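Local coordinates for protein pectate lyase 47 (Bacillus sp. TS-47, PDB 1VBL) that probably cleaves pectate by calcium-dependent beta-elimination, as a thermostable, secreted lyase of polysaccharide lyase family 1, at residues A[100-103]-A[107-110]. Numbering follows the deposited sequence.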
ATOM      1  N   ALA A 100      20.994  -7.117 -22.978  1.00 21.72           N
ATOM      2  CA  ALA A 100      21.917  -7.037 -24.102  1.00 22.73           C
ATOM      3  C   ALA A 100      22.570  -8.370 -24.448  1.00 22.67           C
ATOM      4  O   ALA A 100      23.168  -8.507 -25.513  1.00 23.17           O
ATOM      5  CB  ALA A 100      22.990  -5.992 -23.820  1.00 22.19           C
ATOM      6  N   THR A 101      22.472  -9.356 -23.565  1.00 21.48           N
ATOM      7  CA  THR A 101      23.075 -10.648 -23.864  1.00 21.77           C
ATOM      8  C   THR A 101      22.143 -11.815 -23.577  1.00 19.69           C
ATOM      9  O   THR A 101      22.254 -12.875 -24.193  1.00 18.50           O
ATOM     10  CB  THR A 101      24.401 -10.848 -23.100  1.00 24.03           C
ATOM     11  OG1 THR A 101      25.000 -12.081 -23.517  1.00 30.11           O
ATOM     12  CG2 THR A 101      24.164 -10.886 -21.598  1.00 24.54           C
ATOM     13  N   TRP A 102      21.218 -11.620 -22.645  1.00 18.18           N
ATOM     14  CA  TRP A 102      20.263 -12.666 -22.309  1.00 16.34           C
ATOM     15  C   TRP A 102      18.985 -12.485 -23.123  1.00 15.74           C
ATOM     16  O   TRP A 102      18.235 -13.433 -23.336  1.00 15.02           O
ATOM     17  CB  TRP A 102      19.940 -12.633 -20.807  1.00 15.44           C
ATOM     18  CG  TRP A 102      18.996 -13.715 -20.373  1.00 15.31           C
ATOM     19  CD1 TRP A 102      17.629 -13.661 -20.362  1.00 14.16           C
ATOM     20  CD2 TRP A 102      19.348 -15.031 -19.925  1.00 15.57           C
ATOM     21  NE1 TRP A 102      17.109 -14.860 -19.936  1.00 14.01           N
ATOM     22  CE2 TRP A 102      18.141 -15.719 -19.660  1.00 15.32           C
ATOM     23  CE3 TRP A 102      20.567 -15.697 -19.720  1.00 15.94           C
ATOM     24  CZ2 TRP A 102      18.116 -17.042 -19.201  1.00 14.92           C
ATOM     25  CZ3 TRP A 102      20.541 -17.018 -19.261  1.00 14.74           C
ATOM     26  CH2 TRP A 102      19.320 -17.673 -19.008  1.00 15.19           C
ATOM     27  N   GLY A 103      18.743 -11.261 -23.582  1.00 16.82           N
ATOM     28  CA  GLY A 103      17.546 -10.998 -24.359  1.00 19.11           C
ATOM     29  C   GLY A 103      16.280 -11.068 -23.522  1.00 20.78           C
ATOM     30  O   GLY A 103      16.296 -10.749 -22.331  1.00 20.84           O
ATOM     31  N   VAL A 107      14.037 -15.805 -17.486  1.00 22.04           N
ATOM     32  CA  VAL A 107      15.191 -15.801 -16.594  1.00 21.81           C
ATOM     33  C   VAL A 107      15.238 -17.121 -15.835  1.00 22.49           C
ATOM     34  O   VAL A 107      14.301 -17.467 -15.115  1.00 23.35           O
ATOM     35  CB  VAL A 107      15.114 -14.633 -15.590  1.00 21.43           C
ATOM     36  CG1 VAL A 107      16.289 -14.690 -14.629  1.00 20.71           C
ATOM     37  CG2 VAL A 107      15.110 -13.309 -16.341  1.00 23.33           C
ATOM     38  N   GLU A 108      16.331 -17.859 -16.008  1.00 21.13           N
ATOM     39  CA  GLU A 108      16.495 -19.150 -15.347  1.00 21.57           C
ATOM     40  C   GLU A 108      17.965 -19.497 -15.157  1.00 20.64           C
ATOM     41  O   GLU A 108      18.848 -18.830 -15.696  1.00 20.48           O
ATOM     42  CB  GLU A 108      15.831 -20.259 -16.168  1.00 23.16           C
ATOM     43  CG  GLU A 108      16.290 -20.308 -17.622  1.00 26.97           C
ATOM     44  CD  GLU A 108      16.036 -21.658 -18.275  1.00 30.30           C
ATOM     45  OE1 GLU A 108      15.934 -21.706 -19.517  1.00 30.32           O
ATOM     46  OE2 GLU A 108      15.956 -22.672 -17.548  1.00 33.11           O
ATOM     47  N   GLY A 109      18.221 -20.549 -14.390  1.00 20.14           N
ATOM     48  CA  GLY A 109      19.593 -20.959 -14.162  1.00 20.99           C
ATOM     49  C   GLY A 109      20.013 -20.853 -12.710  1.00 21.30           C
ATOM     50  O   GLY A 109      19.295 -20.278 -11.897  1.00 19.72           O
ATOM     51  N   PRO A 110      21.189 -21.390 -12.359  1.00 22.19           N
ATOM     52  CA  PRO A 110      21.701 -21.353 -10.986  1.00 21.97           C
ATOM     53  C   PRO A 110      21.728 -19.977 -10.316  1.00 19.90           C
ATOM     54  O   PRO A 110      21.407 -19.865  -9.134  1.00 19.12           O
ATOM     55  CB  PRO A 110      23.092 -21.983 -11.113  1.00 22.75           C
ATOM     56  CG  PRO A 110      23.464 -21.746 -12.546  1.00 26.17           C
ATOM     57  CD  PRO A 110      22.167 -22.013 -13.266  1.00 23.51           C
TER
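Trp102 reaches from the last turn of a short helix to the backbone of Val107 and Glu108, and its indole makes every close approach between 100-103 and 107-110. With CG anti to the backbone N (chi1 -178°), the ring projects away from its own helix, and the far side of the six-membered ring comes up to the extended chain. There Trp102 CH2 lies 3.5 Å from Glu108 O, and Trp102 CZ2 sits 3.7 Å from Glu108 N. The chain meets the indole obliquely. At the pyrrole end, Trp102 NE1 is 4.0 Å from Val107 CA, while Val107 CG2 stays 4.4 Å from that same nitrogen, a looser touch. The Glu108 side chain adds its aliphatic part: CG stands 4.1 Å from Trp102 CZ2, and beyond it the chain runs on extended to the carboxylate. No hydrogen bond joins the two segments. The indole N-H is instead taken up by Lys105 O, in the short connection between them, which helps fix the rotation of the ring. Replacing the indole with the methyl of an alanine removes the donor to Lys105 O, and would probably open a gap beside the Val107-Glu108 backbone and leave the Tyr97 ring without its edge-to-face partner. Gly103, with positive phi, ends helix 99-102, and Gly109 is the N-cap of helix 110-126, making this a compact surface link between consecutive helices, away from the calcium site of the parallel beta-helix. Helix 90-97 lines the link: Tyr97 meets the indole edge-to-face and hydrogen-bonds through its OH to Glu108 O, and Val107 packs on Tyr93 and Tyr97.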